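Local coordinates for alginate biosynthesis protein AlgJ (Pseudomonas putida, PDB 4O8V) that probably adds acetyl groups to mannuronate residues of alginate in the periplasm, as part of an inner-membrane complex, at residues S54-A59 with A95-P100; P211-G216 with Q268-E273; T217-N222 with P275-P280. All coordinates share one frame; numbering follows the deposited sequence.

The three contacts follow the parallel sheet of the SGNH hydrolase-like domain from its edge to the active site. Contact 1 lays the loop 95-100 beside strand 55-61, an outermost strand of the sheet. Contact 2 pairs strands 212-215 and 269-275 in its interior. Strand 269-275 also neighbours 55-61, and the centres of contacts 1 and 2 lie about 10 Å apart. Contact 3, centred about 14 Å from contact 2, joins helix 218-221, just after strand 212-215, to the end of strand 269-275 and the 3-10 turn beyond. Contact 1 comes earlier in the chain, whereas contacts 2 and 3 interleave. E273 links them, because its carboxylate reaches T217 and S220 beside the probable nucleophile S218.

Contact 1 of 3, residues S54-A59 with A95-P100; sequences SQLVLA and ANVFAP
L58 and F98 share the one direct hydrogen bond between these segments. L58 N donates to F98 O at 2.9 Å, nearly along the C=O axis. The packing is close around this bond. V97 CG1 is anti to its backbone N (chi1 170°). There it meets both CB and CD2 of L58, with L58 CB 3.8 Å from V97 CG1. The same methyl makes a wider contact with CD2 of L56, and both leucines cross the V97 side chain obliquely. A99 CA approaches L58 O at 3.4 Å in a CA-H...O contact. A99 CB also packs against L58 CB.

On the side of V57, F98 CG is anti to the backbone N (chi1 -176°). The two side chains lie side by side and point the same way. V57 CG2 meets the edge of the F98 ring in its plane, 4.0 Å from F98 CD2. P100 CG sits over one face of that ring, offset toward the rim. V57 CG1 touches P100 CD at 3.8 Å, the two side chains crossing at about a right angle.

Strand 55-61 is an outermost strand of the parallel sheet in this chain. Its other neighbour is strand 269-275, so the loop 95-100 lines the edge opposite that strand. The loop leaves helix 84-94 through a Schellman motif at N96.

Direct bonding gives way to water on either side of the L58-F98 bond. One water donates to L56 O and accepts from F98 N, 2.9 Å away. Another water lies 2.8 Å from L58 O and also reaches P100 O, although P100 CD still packs close to L58 O. The loop side is the more open one: F98 and A99 remain partly exposed, whereas L56, V57 and L58 are buried. A138 of helix 125-141 touches both F98 and P100.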
loop_
_atom_site.group_PDB
_atom_site.type_symbol
_atom_site.label_atom_id
_atom_site.label_comp_id
_atom_site.label_asym_id
_atom_site.label_seq_id
_atom_site.Cartn_x
_atom_site.Cartn_y
_atom_site.Cartn_z
ATOM N N SER A 54 8.452 -12.216 -14.171
ATOM C CA SER A 54 8.440 -11.210 -13.102
ATOM C C SER A 54 8.116 -11.817 -11.737
ATOM O O SER A 54 7.141 -12.561 -11.601
ATOM C CB SER A 54 7.409 -10.105 -13.387
ATOM O OG SER A 54 7.723 -9.388 -14.557
ATOM N N GLN A 55 8.930 -11.487 -10.738
ATOM C CA GLN A 55 8.691 -11.918 -9.365
ATOM C C GLN A 55 7.823 -10.908 -8.629
ATOM O O GLN A 55 8.128 -9.710 -8.591
ATOM C CB GLN A 55 10.006 -12.108 -8.602
ATOM C CG GLN A 55 10.850 -13.273 -9.087
ATOM C CD GLN A 55 10.240 -14.625 -8.751
ATOM O OE1 GLN A 55 9.361 -14.730 -7.891
ATOM N NE2 GLN A 55 10.707 -15.668 -9.426
ATOM N N LEU A 56 6.744 -11.400 -8.038
ATOM C CA LEU A 56 5.841 -10.547 -7.271
ATOM C C LEU A 56 6.283 -10.433 -5.830
ATOM O O LEU A 56 6.537 -11.445 -5.177
ATOM C CB LEU A 56 4.426 -11.095 -7.308
ATOM C CG LEU A 56 3.420 -10.359 -6.408
ATOM C CD1 LEU A 56 3.304 -8.859 -6.761
ATOM C CD2 LEU A 56 2.066 -11.062 -6.462
ATOM N N VAL A 57 6.371 -9.203 -5.349
ATOM C CA VAL A 57 6.556 -8.956 -3.929
ATOM C C VAL A 57 5.345 -8.141 -3.464
ATOM O O VAL A 57 5.190 -6.946 -3.791
ATOM C CB VAL A 57 7.861 -8.205 -3.621
ATOM C CG1 VAL A 57 7.987 -7.969 -2.102
ATOM C CG2 VAL A 57 9.066 -8.944 -4.150
ATOM N N LEU A 58 4.454 -8.811 -2.744
ATOM C CA LEU A 58 3.229 -8.190 -2.265
ATOM C C LEU A 58 3.555 -7.412 -1.008
ATOM O O LEU A 58 4.207 -7.951 -0.119
ATOM C CB LEU A 58 2.155 -9.249 -1.990
ATOM C CG LEU A 58 0.790 -8.756 -1.504
ATOM C CD1 LEU A 58 0.112 -7.869 -2.569
ATOM C CD2 LEU A 58 -0.098 -9.958 -1.159
ATOM N N ALA A 59 3.102 -6.159 -0.943
ATOM C CA ALA A 59 3.387 -5.296 0.209
ATOM C C ALA A 59 2.074 -4.979 0.922
ATOM O O ALA A 59 1.356 -4.035 0.561
ATOM C CB ALA A 59 4.088 -4.034 -0.222
ATOM N N ALA A 95 -1.241 -19.228 -1.077
ATOM C CA ALA A 95 -1.253 -18.985 -2.518
ATOM C C ALA A 95 0.145 -18.910 -3.134
ATOM O O ALA A 95 0.278 -18.600 -4.322
ATOM C CB ALA A 95 -2.010 -17.693 -2.813
ATOM N N ASN A 96 1.175 -19.176 -2.333
ATOM C CA ASN A 96 2.568 -19.026 -2.768
ATOM C C ASN A 96 2.899 -17.613 -3.227
ATOM O O ASN A 96 3.671 -17.420 -4.166
ATOM C CB ASN A 96 2.897 -20.018 -3.893
ATOM C CG ASN A 96 2.489 -21.427 -3.551
ATOM O OD1 ASN A 96 1.394 -21.882 -3.915
ATOM N ND2 ASN A 96 3.358 -22.130 -2.821
ATOM N N VAL A 97 2.302 -16.626 -2.561
ATOM C CA VAL A 97 2.596 -15.227 -2.815
ATOM C C VAL A 97 3.560 -14.715 -1.743
ATOM O O VAL A 97 3.305 -14.868 -0.550
ATOM C CB VAL A 97 1.306 -14.390 -2.836
ATOM C CG1 VAL A 97 1.616 -12.894 -2.866
ATOM C CG2 VAL A 97 0.455 -14.801 -4.053
ATOM N N PHE A 98 4.673 -14.133 -2.181
ATOM C CA PHE A 98 5.699 -13.598 -1.280
ATOM C C PHE A 98 5.284 -12.246 -0.701
ATOM O O PHE A 98 5.156 -11.258 -1.443
ATOM C CB PHE A 98 7.020 -13.481 -2.035
ATOM C CG PHE A 98 8.179 -13.037 -1.192
ATOM C CD1 PHE A 98 8.502 -13.702 -0.020
ATOM C CD2 PHE A 98 8.966 -11.972 -1.590
ATOM C CE1 PHE A 98 9.589 -13.301 0.753
ATOM C CE2 PHE A 98 10.061 -11.577 -0.833
ATOM C CZ PHE A 98 10.363 -12.237 0.347
ATOM N N ALA A 99 5.092 -12.195 0.617
ATOM C CA ALA A 99 4.557 -10.998 1.274
ATOM C C ALA A 99 5.302 -10.723 2.573
ATOM O O ALA A 99 4.918 -11.209 3.639
ATOM C CB ALA A 99 3.050 -11.146 1.549
ATOM N N PRO A 100 6.383 -9.946 2.482
ATOM C CA PRO A 100 7.182 -9.615 3.668
ATOM C C PRO A 100 6.365 -8.883 4.727
ATOM O O PRO A 100 5.456 -8.114 4.420
ATOM C CB PRO A 100 8.285 -8.710 3.105
ATOM C CG PRO A 100 8.383 -9.115 1.638
ATOM C CD PRO A 100 6.960 -9.392 1.242
HETATM O O HOH W 1 5.049 -13.820 -5.027
HETATM O O HOH W 2 3.558 -7.923 2.564
#

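Contact 2 of 3, residues P211-G216 with Q268-E273; sequences PVALVG and QVVVWE
E273 CG is anti to the backbone N, and the chain then bends at chi2 (-99°). The bend brings CD to the side of G216, and E273 OE1 lies 3.4 Å from G216 CA. This close approach leaves little room on that side of the glycine. The carboxylate is held beyond the pair of strands: OE2 bonds T217 OG1 and OE1 bonds S220 OG. W272 CG is also anti to its backbone N, and V215 O lies at the edge of the indole, 3.6 Å from W272 CD1. W272 NE1 bonds P249 O.

The two strands run parallel, with an angle of 16° between their directions. A213 N donates to V269 O, and A213 O accepts from V271 N. V215 N then donates to V271 O at 2.8 Å, the straightest of these bonds at 173°. V215 O accepts from E273 N. At the start, P211 O accepts from V269 N and, weakly, from Q268 N.

On one face V212 and L214 meet V269 and V271. L214 CD1 lies 4.0 Å from V271 CG1. The other face carries A213, V215, V270 and W272. There V215 CG2 approaches V270 CG1 at 4.1 Å, and M253 of helix 250-257 packs on V215, V270 and W272.

Strands 55-61 and 239-241 flank this pair in the parallel sheet. Strand 212-215 leads directly to the probable nucleophile S218, a placement characteristic of the SGNH hydrolase-like fold.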
loop_
_atom_site.group_PDB
_atom_site.type_symbol
_atom_site.label_atom_id
_atom_site.label_comp_id
_atom_site.label_asym_id
_atom_site.label_seq_id
_atom_site.Cartn_x
_atom_site.Cartn_y
_atom_site.Cartn_z
ATOM N N PRO A 211 14.269 -2.479 -14.009
ATOM C CA PRO A 211 14.176 -3.819 -13.422
ATOM C C PRO A 211 13.068 -3.999 -12.392
ATOM O O PRO A 211 12.709 -5.144 -12.119
ATOM C CB PRO A 211 15.542 -4.007 -12.766
ATOM C CG PRO A 211 16.057 -2.659 -12.553
ATOM C CD PRO A 211 15.520 -1.798 -13.638
ATOM N N VAL A 212 12.529 -2.911 -11.846
ATOM C CA VAL A 212 11.461 -3.016 -10.844
ATOM C C VAL A 212 10.255 -2.144 -11.202
ATOM O O VAL A 212 10.423 -0.989 -11.598
ATOM C CB VAL A 212 11.958 -2.599 -9.438
ATOM C CG1 VAL A 212 10.837 -2.708 -8.403
ATOM C CG2 VAL A 212 13.188 -3.420 -9.005
ATOM N N ALA A 213 9.043 -2.682 -11.061
ATOM C CA ALA A 213 7.839 -1.860 -11.220
ATOM C C ALA A 213 7.099 -1.772 -9.889
ATOM O O ALA A 213 7.062 -2.733 -9.130
ATOM C CB ALA A 213 6.900 -2.423 -12.314
ATOM N N LEU A 214 6.519 -0.605 -9.627
ATOM C CA LEU A 214 5.718 -0.386 -8.421
ATOM C C LEU A 214 4.264 -0.237 -8.861
ATOM O O LEU A 214 3.979 0.538 -9.777
ATOM C CB LEU A 214 6.194 0.865 -7.657
ATOM C CG LEU A 214 5.300 1.362 -6.515
ATOM C CD1 LEU A 214 5.182 0.322 -5.409
ATOM C CD2 LEU A 214 5.885 2.675 -5.954
ATOM N N VAL A 215 3.373 -1.033 -8.253
ATOM C CA VAL A 215 1.941 -0.920 -8.480
ATOM C C VAL A 215 1.223 -0.790 -7.144
ATOM O O VAL A 215 1.593 -1.441 -6.170
ATOM C CB VAL A 215 1.392 -2.151 -9.256
ATOM C CG1 VAL A 215 -0.095 -1.938 -9.598
ATOM C CG2 VAL A 215 2.194 -2.350 -10.499
ATOM N N GLY A 216 0.228 0.080 -7.086
ATOM C CA GLY A 216 -0.510 0.257 -5.855
ATOM C C GLY A 216 -1.491 1.411 -5.882
ATOM O O GLY A 216 -2.030 1.793 -6.932
ATOM N N GLN A 268 12.146 -7.509 -13.566
ATOM C CA GLN A 268 12.528 -8.621 -12.694
ATOM C C GLN A 268 11.600 -8.745 -11.478
ATOM O O GLN A 268 11.266 -9.860 -11.067
ATOM C CB GLN A 268 13.972 -8.467 -12.229
ATOM C CG GLN A 268 14.945 -8.531 -13.393
ATOM C CD GLN A 268 16.378 -8.375 -12.964
ATOM O OE1 GLN A 268 16.709 -8.570 -11.805
ATOM N NE2 GLN A 268 17.245 -8.026 -13.906
ATOM N N VAL A 269 11.201 -7.607 -10.910
ATOM C CA VAL A 269 10.402 -7.570 -9.688
ATOM C C VAL A 269 9.254 -6.583 -9.824
ATOM O O VAL A 269 9.441 -5.466 -10.316
ATOM C CB VAL A 269 11.281 -7.174 -8.455
ATOM C CG1 VAL A 269 10.429 -6.921 -7.203
ATOM C CG2 VAL A 269 12.321 -8.231 -8.181
ATOM N N VAL A 270 8.065 -7.000 -9.392
ATOM C CA VAL A 270 6.947 -6.076 -9.240
ATOM C C VAL A 270 6.601 -5.963 -7.756
ATOM O O VAL A 270 6.294 -6.963 -7.098
ATOM C CB VAL A 270 5.710 -6.525 -10.023
ATOM C CG1 VAL A 270 4.520 -5.592 -9.725
ATOM C CG2 VAL A 270 6.008 -6.578 -11.516
ATOM N N VAL A 271 6.679 -4.750 -7.229
ATOM C CA VAL A 271 6.251 -4.504 -5.860
ATOM C C VAL A 271 4.791 -4.072 -5.928
ATOM O O VAL A 271 4.451 -3.095 -6.609
ATOM C CB VAL A 271 7.102 -3.416 -5.170
ATOM C CG1 VAL A 271 6.505 -3.045 -3.791
ATOM C CG2 VAL A 271 8.524 -3.856 -5.026
ATOM N N TRP A 272 3.922 -4.810 -5.240
ATOM C CA TRP A 272 2.484 -4.545 -5.277
ATOM C C TRP A 272 2.008 -4.121 -3.888
ATOM O O TRP A 272 1.892 -4.952 -2.985
ATOM C CB TRP A 272 1.723 -5.789 -5.719
ATOM C CG TRP A 272 0.266 -5.563 -5.962
ATOM C CD1 TRP A 272 -0.411 -4.366 -5.935
ATOM C CD2 TRP A 272 -0.711 -6.568 -6.293
ATOM N NE1 TRP A 272 -1.738 -4.569 -6.230
ATOM C CE2 TRP A 272 -1.952 -5.909 -6.443
ATOM C CE3 TRP A 272 -0.654 -7.950 -6.466
ATOM C CZ2 TRP A 272 -3.138 -6.595 -6.773
ATOM C CZ3 TRP A 272 -1.825 -8.637 -6.790
ATOM C CH2 TRP A 272 -3.052 -7.952 -6.938
ATOM N N GLU A 273 1.742 -2.830 -3.741
ATOM C CA GLU A 273 1.296 -2.262 -2.470
ATOM C C GLU A 273 -0.232 -2.389 -2.353
ATOM O O GLU A 273 -0.991 -1.942 -3.222
ATOM C CB GLU A 273 1.776 -0.813 -2.357
ATOM C CG GLU A 273 1.083 -0.014 -1.270
ATOM C CD GLU A 273 -0.032 0.871 -1.817
ATOM O OE1 GLU A 273 0.204 1.611 -2.809
ATOM O OE2 GLU A 273 -1.142 0.854 -1.238
#

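Contact 3 of 3, residues T217-N222 with P275-P280; sequences TSYSAN and PERYLP
T217 meets P275 tip to tip, with T217 CG2 3.9 Å from P275 CD. Its OG1 sits between the backbone N and the carbonyl carbon (chi1 68°). There OG1 N-caps helix 218-221 by accepting from Y219 N at 3.1 Å. The same oxygen bonds E273 OE2 and accepts from a water that also hydrogen-bonds Y278 OH. An alanine here would probably leave Y219 N without its cap, E273 OE2 without this partner, and a gap beside P275 CD.

S218, the probable nucleophile, comes next and bonds H122 NE2 through its OG. Y219 then slides past P275, the two side chains running in opposite directions. P275 CG lies 3.6 Å from Y219 CD1 and equally near CE1. Y219 OH accepts a weak bond from R277 NH1 at 3.4 Å. The oxygen lies at the edge of the guanidinium, whose plane is turned 58° from the ring. R277 has its stronger partner in E23, through NE.

Y219 also meets H122 edge-to-face. Proline packing, the weak arginine bond and the N-cap therefore probably help to place the tyrosine beside the presumed catalytic serine and histidine.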
loop_
_atom_site.group_PDB
_atom_site.type_symbol
_atom_site.label_atom_id
_atom_site.label_comp_id
_atom_site.label_asym_id
_atom_site.label_seq_id
_atom_site.Cartn_x
_atom_site.Cartn_y
_atom_site.Cartn_z
ATOM N N THR A 217 -1.723 1.957 -4.694
ATOM C CA THR A 217 -2.750 2.955 -4.455
ATOM C C THR A 217 -2.113 4.319 -4.247
ATOM O O THR A 217 -0.973 4.568 -4.669
ATOM C CB THR A 217 -3.605 2.617 -3.194
ATOM O OG1 THR A 217 -2.774 2.739 -2.031
ATOM C CG2 THR A 217 -4.152 1.191 -3.270
ATOM N N SER A 218 -2.879 5.222 -3.642
ATOM C CA SER A 218 -2.347 6.531 -3.265
ATOM C C SER A 218 -1.174 6.420 -2.291
ATOM O O SER A 218 -0.365 7.356 -2.205
ATOM C CB SER A 218 -3.469 7.396 -2.662
ATOM O OG SER A 218 -4.104 6.741 -1.581
ATOM N N TYR A 219 -1.046 5.301 -1.567
ATOM C CA TYR A 219 0.154 5.105 -0.717
ATOM C C TYR A 219 1.415 5.173 -1.580
ATOM O O TYR A 219 2.476 5.653 -1.137
ATOM C CB TYR A 219 0.128 3.767 0.049
ATOM C CG TYR A 219 -0.785 3.743 1.251
ATOM C CD1 TYR A 219 -2.136 3.443 1.100
ATOM C CD2 TYR A 219 -0.305 4.033 2.545
ATOM C CE1 TYR A 219 -3.000 3.418 2.192
ATOM C CE2 TYR A 219 -1.175 4.002 3.665
ATOM C CZ TYR A 219 -2.513 3.694 3.473
ATOM O OH TYR A 219 -3.385 3.678 4.539
ATOM N N SER A 220 1.283 4.732 -2.832
ATOM C CA SER A 220 2.418 4.662 -3.760
ATOM C C SER A 220 2.398 5.753 -4.810
ATOM O O SER A 220 3.444 6.122 -5.330
ATOM C CB SER A 220 2.438 3.304 -4.492
ATOM O OG SER A 220 2.684 2.241 -3.594
ATOM N N ALA A 221 1.207 6.234 -5.170
ATOM C CA ALA A 221 1.105 7.218 -6.241
ATOM C C ALA A 221 1.412 8.628 -5.784
ATOM O O ALA A 221 1.815 9.459 -6.579
ATOM C CB ALA A 221 -0.305 7.185 -6.881
ATOM N N ASN A 222 1.179 8.912 -4.514
ATOM C CA ASN A 222 1.304 10.277 -4.012
ATOM C C ASN A 222 2.772 10.598 -3.651
ATOM O O ASN A 222 3.332 9.984 -2.747
ATOM C CB ASN A 222 0.374 10.459 -2.779
ATOM C CG ASN A 222 0.246 11.899 -2.355
ATOM O OD1 ASN A 222 1.179 12.682 -2.525
ATOM N ND2 ASN A 222 -0.925 12.265 -1.798
ATOM N N PRO A 275 -3.054 -2.231 0.708
ATOM C CA PRO A 275 -3.404 -2.016 2.115
ATOM C C PRO A 275 -4.444 -3.047 2.606
ATOM O O PRO A 275 -5.333 -3.427 1.840
ATOM C CB PRO A 275 -3.988 -0.587 2.124
ATOM C CG PRO A 275 -3.391 0.071 0.876
ATOM C CD PRO A 275 -3.396 -1.075 -0.137
ATOM N N GLU A 276 -4.338 -3.491 3.854
ATOM C CA GLU A 276 -5.152 -4.621 4.306
ATOM C C GLU A 276 -6.667 -4.398 4.194
ATOM O O GLU A 276 -7.399 -5.329 3.873
ATOM C CB GLU A 276 -4.784 -5.004 5.747
ATOM C CG GLU A 276 -5.157 -3.972 6.805
ATOM C CD GLU A 276 -5.161 -4.529 8.226
ATOM O OE1 GLU A 276 -6.171 -5.143 8.641
ATOM O OE2 GLU A 276 -4.169 -4.324 8.949
ATOM N N ARG A 277 -7.140 -3.170 4.416
ATOM C CA ARG A 277 -8.574 -2.912 4.457
ATOM C C ARG A 277 -9.281 -3.166 3.125
ATOM O O ARG A 277 -10.498 -3.273 3.093
ATOM C CB ARG A 277 -8.852 -1.469 4.901
ATOM C CG ARG A 277 -8.578 -0.399 3.821
ATOM C CD ARG A 277 -8.756 0.997 4.446
ATOM N NE ARG A 277 -8.768 2.113 3.498
ATOM C CZ ARG A 277 -7.713 2.894 3.270
ATOM N NH1 ARG A 277 -6.564 2.643 3.886
ATOM N NH2 ARG A 277 -7.798 3.911 2.420
ATOM N N TYR A 278 -8.519 -3.245 2.037
ATOM C CA TYR A 278 -9.108 -3.474 0.713
ATOM C C TYR A 278 -9.441 -4.936 0.440
ATOM O O TYR A 278 -10.156 -5.230 -0.513
ATOM C CB TYR A 278 -8.174 -2.974 -0.400
ATOM C CG TYR A 278 -8.095 -1.466 -0.503
ATOM C CD1 TYR A 278 -9.129 -0.729 -1.085
ATOM C CD2 TYR A 278 -6.994 -0.781 -0.004
ATOM C CE1 TYR A 278 -9.060 0.657 -1.168
ATOM C CE2 TYR A 278 -6.917 0.595 -0.080
ATOM C CZ TYR A 278 -7.945 1.311 -0.664
ATOM O OH TYR A 278 -7.847 2.688 -0.734
ATOM N N LEU A 279 -8.909 -5.859 1.239
ATOM C CA LEU A 279 -9.113 -7.283 0.939
ATOM C C LEU A 279 -10.603 -7.691 1.000
ATOM O O LEU A 279 -11.078 -8.420 0.130
ATOM C CB LEU A 279 -8.287 -8.166 1.885
ATOM C CG LEU A 279 -8.310 -9.666 1.538
ATOM C CD1 LEU A 279 -7.707 -9.928 0.172
ATOM C CD2 LEU A 279 -7.586 -10.470 2.599
ATOM N N PRO A 280 -11.355 -7.207 2.006
ATOM C CA PRO A 280 -12.766 -7.610 1.950
ATOM C C PRO A 280 -13.666 -6.589 1.258
ATOM O O PRO A 280 -14.863 -6.559 1.541
ATOM C CB PRO A 280 -13.134 -7.756 3.420
ATOM C CG PRO A 280 -12.278 -6.729 4.116
ATOM C CD PRO A 280 -10.998 -6.630 3.321
HETATM O O HOH W 3 -5.267 3.717 -0.326
#